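Local coordinates for protein enoyl-CoA hydratase/carnithine racemase (Thermus thermophilus JL-18, PDB 6SL9) that probably isomerises CoA-thioester intermediates of phenylacetic acid catabolism, forming oxepin-CoA, as the crotonase-family isomerase PaaG, at residues V14-N20 against A51-A57; E48-L52 against L197-T202; S92-L98 against Y205-K210. All coordinates share one frame. Where two conformers were deposited one is given. Residues are numbered along the deposited sequence.

Contact 1. Residues V14-N20 against A51-A57; sequences VLVLTLN and ALLLTGA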
loop_
_atom_site.group_PDB
_atom_site.type_symbol
_atom_site.label_atom_id
_atom_site.label_comp_id
_atom_site.label_asym_id
_atom_site.label_seq_id
_atom_site.Cartn_x
_atom_site.Cartn_y
_atom_site.Cartn_z
ATOM N N VAL A 14 -13.359 -23.775 -16.994
ATOM C CA VAL A 14 -12.081 -23.568 -16.287
ATOM C C VAL A 14 -10.969 -24.354 -16.987
ATOM O O VAL A 14 -11.086 -25.584 -17.137
ATOM C CB VAL A 14 -12.194 -23.952 -14.801
ATOM C CG1 VAL A 14 -10.854 -23.721 -14.096
ATOM C CG2 VAL A 14 -13.302 -23.181 -14.126
ATOM N N LEU A 15 -9.875 -23.683 -17.282
ATOM C CA LEU A 15 -8.640 -24.372 -17.678
ATOM C C LEU A 15 -7.802 -24.554 -16.402
ATOM O O LEU A 15 -7.360 -23.573 -15.850
ATOM C CB LEU A 15 -7.907 -23.604 -18.772
ATOM C CG LEU A 15 -6.589 -24.211 -19.209
ATOM C CD1 LEU A 15 -6.768 -25.565 -19.854
ATOM C CD2 LEU A 15 -5.868 -23.300 -20.177
ATOM N N VAL A 16 -7.540 -25.810 -16.066
ATOM C CA VAL A 16 -6.724 -26.183 -14.906
ATOM C C VAL A 16 -5.312 -26.480 -15.392
ATOM O O VAL A 16 -5.122 -27.399 -16.231
ATOM C CB VAL A 16 -7.336 -27.364 -14.167
ATOM C CG1 VAL A 16 -6.486 -27.636 -12.925
ATOM C CG2 VAL A 16 -8.770 -27.152 -13.755
ATOM N N LEU A 17 -4.390 -25.712 -14.875
ATOM C CA LEU A 17 -2.945 -25.840 -15.170
ATOM C C LEU A 17 -2.220 -26.367 -13.944
ATOM O O LEU A 17 -2.375 -25.796 -12.872
ATOM C CB LEU A 17 -2.364 -24.491 -15.581
ATOM C CG LEU A 17 -3.030 -23.846 -16.803
ATOM C CD1 LEU A 17 -2.365 -22.529 -17.168
ATOM C CD2 LEU A 17 -3.074 -24.796 -18.016
ATOM N N THR A 18 -1.412 -27.397 -14.119
ATOM C CA THR A 18 -0.693 -28.016 -13.010
ATOM C C THR A 18 0.785 -28.047 -13.343
ATOM O O THR A 18 1.186 -28.711 -14.319
ATOM C CB THR A 18 -1.257 -29.394 -12.673
ATOM O OG1 THR A 18 -2.663 -29.341 -12.500
ATOM C CG2 THR A 18 -0.584 -29.961 -11.439
ATOM N N LEU A 19 1.568 -27.363 -12.518
ATOM C CA LEU A 19 3.038 -27.475 -12.596
ATOM C C LEU A 19 3.415 -28.937 -12.319
ATOM O O LEU A 19 3.015 -29.500 -11.264
ATOM C CB LEU A 19 3.742 -26.545 -11.590
ATOM C CG LEU A 19 3.296 -25.085 -11.630
ATOM C CD1 LEU A 19 3.996 -24.343 -10.540
ATOM C CD2 LEU A 19 3.515 -24.451 -12.968
ATOM N N ASN A 20 4.208 -29.547 -13.209
ATOM C CA ASN A 20 4.353 -31.022 -13.155
ATOM C C ASN A 20 5.819 -31.422 -13.324
ATOM O O ASN A 20 6.188 -32.102 -14.288
ATOM C CB ASN A 20 3.478 -31.666 -14.217
ATOM C CG ASN A 20 3.472 -33.165 -14.077
ATOM O OD1 ASN A 20 3.495 -33.655 -12.945
ATOM N ND2 ASN A 20 3.379 -33.878 -15.200
ATOM N N ALA A 51 -12.159 -18.936 -17.059
ATOM C CA ALA A 51 -11.317 -18.778 -15.862
ATOM C C ALA A 51 -10.191 -19.785 -15.923
ATOM O O ALA A 51 -10.341 -20.821 -16.589
ATOM C CB ALA A 51 -12.128 -18.974 -14.601
ATOM N N LEU A 52 -9.095 -19.510 -15.240
ATOM C CA LEU A 52 -7.959 -20.435 -15.131
ATOM C C LEU A 52 -7.703 -20.732 -13.657
ATOM O O LEU A 52 -7.990 -19.895 -12.788
ATOM C CB LEU A 52 -6.737 -19.812 -15.788
ATOM C CG LEU A 52 -6.711 -19.785 -17.320
ATOM C CD1 LEU A 52 -7.576 -18.658 -17.851
ATOM C CD2 LEU A 52 -5.314 -19.620 -17.841
ATOM N N LEU A 53 -7.167 -21.932 -13.432
ATOM C CA LEU A 53 -6.787 -22.385 -12.083
ATOM C C LEU A 53 -5.356 -22.931 -12.205
ATOM O O LEU A 53 -5.137 -23.822 -13.036
ATOM C CB LEU A 53 -7.727 -23.474 -11.589
ATOM C CG LEU A 53 -7.411 -24.156 -10.254
ATOM C CD1 LEU A 53 -7.244 -23.196 -9.117
ATOM C CD2 LEU A 53 -8.519 -25.171 -9.963
ATOM N N LEU A 54 -4.425 -22.476 -11.368
ATOM C CA LEU A 54 -3.023 -22.911 -11.382
ATOM C C LEU A 54 -2.712 -23.555 -10.043
ATOM O O LEU A 54 -2.972 -22.953 -8.989
ATOM C CB LEU A 54 -2.138 -21.674 -11.640
ATOM C CG LEU A 54 -0.623 -21.955 -11.611
ATOM C CD1 LEU A 54 -0.201 -22.904 -12.732
ATOM C CD2 LEU A 54 0.108 -20.625 -11.739
ATOM N N THR A 55 -2.096 -24.722 -10.108
ATOM C CA THR A 55 -1.665 -25.465 -8.913
ATOM C C THR A 55 -0.396 -26.252 -9.232
ATOM O O THR A 55 0.067 -26.226 -10.368
ATOM C CB THR A 55 -2.820 -26.328 -8.409
ATOM O OG1 THR A 55 -2.547 -26.681 -7.045
ATOM C CG2 THR A 55 -3.066 -27.569 -9.238
ATOM N N GLY A 56 0.130 -26.951 -8.232
ATOM C CA GLY A 56 1.312 -27.800 -8.410
ATOM C C GLY A 56 0.993 -29.262 -8.168
ATOM O O GLY A 56 0.122 -29.617 -7.374
ATOM N N ALA A 57 1.778 -30.114 -8.794
ATOM C CA ALA A 57 1.745 -31.562 -8.539
ATOM C C ALA A 57 2.646 -31.920 -7.373
ATOM O O ALA A 57 3.676 -31.335 -7.218
ATOM C CB ALA A 57 2.200 -32.323 -9.754
#

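Contact 2. Residues E48-L52 against L197-T202; sequences EVRAL and LAQGPT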
loop_
_atom_site.group_PDB
_atom_site.type_symbol
_atom_site.label_atom_id
_atom_site.label_comp_id
_atom_site.label_asym_id
_atom_site.label_seq_id
_atom_site.Cartn_x
_atom_site.Cartn_y
_atom_site.Cartn_z
ATOM N N GLU A 48 -14.059 -21.338 -25.005
ATOM C CA GLU A 48 -14.733 -22.207 -24.014
ATOM C C GLU A 48 -14.171 -22.019 -22.589
ATOM O O GLU A 48 -14.681 -22.616 -21.594
ATOM C CB GLU A 48 -14.686 -23.667 -24.463
ATOM C CG GLU A 48 -15.593 -23.894 -25.703
ATOM C CD GLU A 48 -15.788 -25.261 -26.259
ATOM O OE1 GLU A 48 -16.402 -25.330 -27.332
ATOM O OE2 GLU A 48 -15.359 -26.201 -25.617
ATOM N N VAL A 49 -13.117 -21.225 -22.449
ATOM C CA VAL A 49 -12.456 -20.964 -21.155
ATOM C C VAL A 49 -12.835 -19.575 -20.665
ATOM O O VAL A 49 -12.627 -18.599 -21.403
ATOM C CB VAL A 49 -10.943 -21.156 -21.265
ATOM C CG1 VAL A 49 -10.245 -20.730 -20.021
ATOM C CG2 VAL A 49 -10.616 -22.596 -21.608
ATOM N N ARG A 50 -13.358 -19.491 -19.439
ATOM C CA ARG A 50 -13.685 -18.194 -18.816
ATOM C C ARG A 50 -12.895 -17.958 -17.541
ATOM O O ARG A 50 -12.932 -16.845 -17.019
ATOM C CB ARG A 50 -15.180 -18.093 -18.541
ATOM C CG ARG A 50 -16.078 -18.209 -19.737
ATOM C CD ARG A 50 -16.726 -16.955 -20.232
ATOM N NE ARG A 50 -17.583 -16.306 -19.259
ATOM C CZ ARG A 50 -18.836 -16.613 -18.997
ATOM N NH1 ARG A 50 -19.486 -17.589 -19.610
ATOM N NH2 ARG A 50 -19.451 -15.911 -18.080
ATOM N N ALA A 51 -12.159 -18.936 -17.059
ATOM C CA ALA A 51 -11.317 -18.778 -15.862
ATOM C C ALA A 51 -10.191 -19.785 -15.923
ATOM O O ALA A 51 -10.341 -20.821 -16.589
ATOM C CB ALA A 51 -12.128 -18.974 -14.601
ATOM N N LEU A 52 -9.095 -19.510 -15.240
ATOM C CA LEU A 52 -7.959 -20.435 -15.131
ATOM C C LEU A 52 -7.703 -20.732 -13.657
ATOM O O LEU A 52 -7.990 -19.895 -12.788
ATOM C CB LEU A 52 -6.737 -19.812 -15.788
ATOM C CG LEU A 52 -6.711 -19.785 -17.320
ATOM C CD1 LEU A 52 -7.576 -18.658 -17.851
ATOM C CD2 LEU A 52 -5.314 -19.620 -17.841
ATOM N N LEU A 197 -16.291 -18.036 -10.980
ATOM C CA LEU A 197 -15.710 -16.951 -11.796
ATOM C C LEU A 197 -15.961 -17.188 -13.273
ATOM O O LEU A 197 -16.146 -16.263 -14.001
ATOM C CB LEU A 197 -14.218 -16.788 -11.496
ATOM C CG LEU A 197 -13.912 -16.288 -10.080
ATOM C CD1 LEU A 197 -12.480 -16.564 -9.719
ATOM C CD2 LEU A 197 -14.197 -14.786 -9.968
ATOM N N ALA A 198 -15.961 -18.436 -13.713
ATOM C CA ALA A 198 -16.188 -18.776 -15.118
ATOM C C ALA A 198 -17.649 -18.509 -15.534
ATOM O O ALA A 198 -17.928 -18.565 -16.725
ATOM C CB ALA A 198 -15.867 -20.228 -15.329
ATOM N N GLN A 199 -18.547 -18.201 -14.589
ATOM C CA GLN A 199 -19.936 -17.772 -14.899
ATOM C C GLN A 199 -20.048 -16.258 -14.794
ATOM O O GLN A 199 -21.110 -15.712 -15.081
ATOM C CB GLN A 199 -20.917 -18.430 -13.919
ATOM C CG GLN A 199 -20.972 -19.946 -14.064
ATOM C CD GLN A 199 -21.551 -20.364 -15.403
ATOM O OE1 GLN A 199 -21.044 -21.254 -16.070
ATOM N NE2 GLN A 199 -22.612 -19.692 -15.840
ATOM N N GLY A 200 -19.005 -15.565 -14.392
ATOM C CA GLY A 200 -19.067 -14.135 -14.128
ATOM C C GLY A 200 -18.759 -13.295 -15.356
ATOM O O GLY A 200 -18.507 -13.778 -16.469
ATOM N N PRO A 201 -18.757 -11.963 -15.160
ATOM C CA PRO A 201 -18.588 -11.016 -16.271
ATOM C C PRO A 201 -17.097 -10.885 -16.605
ATOM O O PRO A 201 -16.416 -10.003 -16.105
ATOM C CB PRO A 201 -19.189 -9.713 -15.723
ATOM C CG PRO A 201 -18.955 -9.796 -14.224
ATOM C CD PRO A 201 -19.088 -11.270 -13.885
ATOM N N THR A 202 -16.645 -11.760 -17.480
ATOM C CA THR A 202 -15.214 -11.919 -17.739
ATOM C C THR A 202 -14.568 -10.591 -18.178
ATOM O O THR A 202 -13.405 -10.322 -17.809
ATOM C CB THR A 202 -15.006 -13.041 -18.750
ATOM O OG1 THR A 202 -15.829 -14.141 -18.425
ATOM C CG2 THR A 202 -13.564 -13.451 -18.866
HETATM O O HOH W 1 -14.814 -15.090 -16.153
#

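Contact 3. Residues S92-L98 against Y205-K210; sequences SGLEKPL and YALTKK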
loop_
_atom_site.group_PDB
_atom_site.type_symbol
_atom_site.label_atom_id
_atom_site.label_comp_id
_atom_site.label_asym_id
_atom_site.label_seq_id
_atom_site.Cartn_x
_atom_site.Cartn_y
_atom_site.Cartn_z
ATOM N N SER A 92 0.240 -11.119 -15.717
ATOM C CA SER A 92 -0.248 -9.841 -15.170
ATOM C C SER A 92 -1.436 -9.315 -15.959
ATOM O O SER A 92 -2.330 -8.661 -15.392
ATOM C CB SER A 92 0.842 -8.822 -15.128
ATOM O OG SER A 92 1.182 -8.321 -16.410
ATOM N N GLY A 93 -1.415 -9.536 -17.275
ATOM C CA GLY A 93 -2.410 -8.955 -18.192
ATOM C C GLY A 93 -3.494 -9.904 -18.617
ATOM O O GLY A 93 -4.298 -9.523 -19.435
ATOM N N LEU A 94 -3.488 -11.127 -18.119
ATOM C CA LEU A 94 -4.497 -12.155 -18.485
ATOM C C LEU A 94 -5.891 -11.530 -18.529
ATOM O O LEU A 94 -6.310 -10.945 -17.515
ATOM C CB LEU A 94 -4.475 -13.240 -17.408
ATOM C CG LEU A 94 -4.072 -14.634 -17.857
ATOM C CD1 LEU A 94 -4.359 -15.636 -16.750
ATOM C CD2 LEU A 94 -4.781 -15.045 -19.140
ATOM N N GLU A 95 -6.625 -11.771 -19.601
ATOM C CA GLU A 95 -7.954 -11.166 -19.749
ATOM C C GLU A 95 -9.056 -12.108 -19.268
ATOM O O GLU A 95 -10.220 -11.957 -19.610
ATOM C CB GLU A 95 -8.209 -10.681 -21.178
ATOM C CG GLU A 95 -7.276 -9.564 -21.547
ATOM C CD GLU A 95 -7.878 -8.444 -22.341
ATOM O OE1 GLU A 95 -8.864 -8.713 -23.056
ATOM O OE2 GLU A 95 -7.280 -7.351 -22.399
ATOM N N LYS A 96 -8.716 -13.040 -18.381
ATOM C CA LYS A 96 -9.621 -13.967 -17.677
ATOM C C LYS A 96 -9.119 -14.051 -16.240
ATOM O O LYS A 96 -7.910 -13.917 -15.993
ATOM C CB LYS A 96 -9.657 -15.317 -18.373
ATOM C CG LYS A 96 -10.141 -15.202 -19.808
ATOM C CD LYS A 96 -10.129 -16.473 -20.634
ATOM C CE LYS A 96 -10.565 -16.190 -22.053
ATOM N NZ LYS A 96 -10.684 -17.404 -22.886
ATOM N N PRO A 97 -10.010 -14.305 -15.284
ATOM C CA PRO A 97 -9.585 -14.408 -13.893
ATOM C C PRO A 97 -8.777 -15.695 -13.660
ATOM O O PRO A 97 -9.056 -16.722 -14.228
ATOM C CB PRO A 97 -10.895 -14.464 -13.127
ATOM C CG PRO A 97 -11.897 -15.005 -14.106
ATOM C CD PRO A 97 -11.468 -14.388 -15.422
ATOM N N LEU A 98 -7.812 -15.582 -12.759
ATOM C CA LEU A 98 -6.893 -16.675 -12.375
ATOM C C LEU A 98 -7.034 -16.956 -10.894
ATOM O O LEU A 98 -6.828 -16.084 -10.050
ATOM C CB LEU A 98 -5.453 -16.275 -12.719
ATOM C CG LEU A 98 -4.353 -17.239 -12.271
ATOM C CD1 LEU A 98 -4.484 -18.558 -12.991
ATOM C CD2 LEU A 98 -2.968 -16.651 -12.480
ATOM N N TYR A 205 -13.982 -8.466 -15.219
ATOM C CA TYR A 205 -12.807 -8.966 -14.468
ATOM C C TYR A 205 -11.547 -8.493 -15.167
ATOM O O TYR A 205 -10.592 -8.027 -14.504
ATOM C CB TYR A 205 -12.828 -10.484 -14.347
ATOM C CG TYR A 205 -13.995 -11.097 -13.607
ATOM C CD1 TYR A 205 -14.583 -10.533 -12.503
ATOM C CD2 TYR A 205 -14.440 -12.353 -13.969
ATOM C CE1 TYR A 205 -15.566 -11.182 -11.774
ATOM C CE2 TYR A 205 -15.421 -13.020 -13.274
ATOM C CZ TYR A 205 -16.010 -12.435 -12.178
ATOM O OH TYR A 205 -16.985 -13.090 -11.494
ATOM N N ALA A 206 -11.446 -8.660 -16.465
ATOM C CA ALA A 206 -10.223 -8.327 -17.212
ATOM C C ALA A 206 -9.870 -6.859 -17.035
ATOM O O ALA A 206 -8.712 -6.536 -16.853
ATOM C CB ALA A 206 -10.475 -8.627 -18.655
ATOM N N LEU A 207 -10.869 -6.012 -17.190
ATOM C CA LEU A 207 -10.645 -4.553 -17.164
ATOM C C LEU A 207 -10.345 -4.086 -15.740
ATOM O O LEU A 207 -9.521 -3.191 -15.543
ATOM C CB LEU A 207 -11.817 -3.826 -17.821
ATOM C CG LEU A 207 -12.026 -4.151 -19.297
ATOM C CD1 LEU A 207 -13.297 -3.552 -19.793
ATOM C CD2 LEU A 207 -10.906 -3.674 -20.153
ATOM N N THR A 208 -10.973 -4.703 -14.748
ATOM C CA THR A 208 -10.668 -4.405 -13.335
ATOM C C THR A 208 -9.219 -4.750 -13.032
ATOM O O THR A 208 -8.528 -3.971 -12.347
ATOM C CB THR A 208 -11.656 -5.113 -12.406
ATOM O OG1 THR A 208 -12.973 -4.645 -12.689
ATOM C CG2 THR A 208 -11.362 -4.859 -10.960
ATOM N N LYS A 209 -8.756 -5.861 -13.531
ATOM C CA LYS A 209 -7.348 -6.284 -13.304
ATOM C C LYS A 209 -6.392 -5.245 -13.866
ATOM O O LYS A 209 -5.361 -4.964 -13.239
ATOM C CB LYS A 209 -7.112 -7.648 -13.946
ATOM C CG LYS A 209 -7.748 -8.764 -13.159
ATOM C CD LYS A 209 -7.665 -10.069 -13.903
ATOM C CE LYS A 209 -6.237 -10.497 -14.214
ATOM N NZ LYS A 209 -6.161 -11.987 -14.394
ATOM N N LYS A 210 -6.719 -4.653 -15.000
ATOM C CA LYS A 210 -5.875 -3.623 -15.622
ATOM C C LYS A 210 -5.807 -2.399 -14.729
ATOM O O LYS A 210 -4.726 -1.830 -14.540
ATOM C CB LYS A 210 -6.440 -3.268 -16.997
ATOM C CG LYS A 210 -6.359 -4.349 -18.053
ATOM C CD LYS A 210 -6.745 -3.944 -19.509
ATOM C CE LYS A 210 -7.074 -5.207 -20.307
ATOM N NZ LYS A 210 -5.910 -6.161 -20.395
HETATM O O HOH W 2 -6.331 -7.834 -17.578
#

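Contact 1. Residues V14-N20 against A51-A57
Strands 14-19 and 51-56 lie side by side in parallel, their short axes 4.5 Å apart at closest approach and 23° from exact alignment. Ala51 opens the pairing: its O accepts a hydrogen bond from Leu15 N at 3.0 Å and lies 3.3 Å from Val14 CA, a CA-H...O contact. At Leu52 the backbone turns its amide and carbonyl away from strand 14-19, so the residue meets it through CA, 3.3 Å from Leu15 O, and through its side chain, whose CD2 is 4.2 Å from Leu17 CD1. Leu53 is hydrogen-bonded twice, by Leu53 N to Leu15 O at 2.9 Å and by Leu17 N to Leu53 O at 2.7 Å with a nearly straight 176° angle; its CB packs on Val14 CG1 at 4.0 Å. Leu54 directs CD1 between two leucines, 3.9 Å from Leu17 CB and 4.0 Å from Leu19 CD2. Thr55 repeats the pair of hydrogen bonds, Thr55 N to Leu17 O at 3.0 Å and Leu19 N to Thr55 O at 2.9 Å, while its OG1 is hydrogen-bonded to Ala101 O. Past Gly56, Ala57 N reaches Leu19 O at 2.8 Å. This alternation of hydrogen-bonded residues is that of a regular parallel ladder, here within a beta-alpha-beta unit whose crossover contains helix 30-45, part of the crotonase core. Strand 6-11 flanks strand 14-19 and strand 98-102 flanks strand 51-56, while helix 186-197 packs against the face bearing Val14, Leu53 and Thr55.

Contact 2. Residues E48-L52 against L197-T202
Arg50 donates both direct hydrogen bonds between the lead-in to strand 51-56 and the turn after helix 186-197. Its NE donates to Thr202 OG1 at 2.9 Å (153°), and its NH2 donates to Gly200 O at 2.8 Å (164°), with a weak further bond from NH2 to Phe255 O. Both acceptors within the segments lie near the guanidinium plane; Ala198 O instead sits over one face, 3.1 Å from Arg50 CZ, where the angles are too poor for bonding. The receiving piece is a type I beta turn from Leu197 to Gly200, closed by Gly200 N to Leu197 O at 3.0 Å, followed by Pro201 at the N-cap position of helix 202-214; it links two helices in the C-terminal half of this crotonase-family chain. One water satisfies three groups, donating to Arg50 O at 2.7 Å and Leu197 O at 2.8 Å and accepting from Thr202 OG1 at 2.7 Å. Beside this network, Ala51 CB packs on Ala198 CB at 4.0 Å and Leu197 CB at 4.3 Å.

Contact 3. Residues S92-L98 against Y205-K210
Two lysines of helix 202-214 carry the charged and polar interactions. Lys210 NZ forms a salt bridge with Glu95 OE2 at 2.7 Å, while Glu95 OE1 is paired with Arg203, about two turns earlier on the same helix. Lys209 NZ enters the bend of the connection and donates to Lys96 O at 3.1 Å and, weakly, to Leu94 O at 3.3 Å; its charge is met by Asp118, whose OD2 also accepts the Leu98 amide. Water adds a bridge, lying 3.1 Å from Leu94 O and 2.8 Å from Ala206 O, with a weak bond from Lys210 NZ at 3.3 Å. The apolar contact is Pro97 CG on Tyr205 CD2 at 3.7 Å; separately, Ala206 CB lies in van der Waals contact with Glu95, 3.5 Å from Glu95 O and 4.0 Å from Glu95 CB. Val133 of the second subunit also packs on Tyr205. Geometrically, the Lys209 ammonium bridges two backbone carbonyls of a helix-to-strand connection, here joining helix 77-93 to strand 98-102 within the crotonase fold.

Overall arrangement
From the N terminus, contact 1 closes first, bringing strand 51-56 back beside strand 14-19 after the crossover through helix 30-45. Contact 2 starts in the loop leading into the same strand, shares Ala51 and Leu52 with contact 1, and closes a far longer loop at residues 197-202. Contact 3 opens at 92-98, inside that loop, and closes at 205-210, beyond its end, so contacts 2 and 3 cross, whereas contact 1 precedes contact 3 in series. Centres of contacts 2 and 3 are about 11 Å apart, and Val49 O lies 2.7 Å from Lys96 NZ, a probable hydrogen bond. Contacts 2 and 3 tie the six-stranded sheet to helices 186-197 and 202-214, and both touch the second subunit.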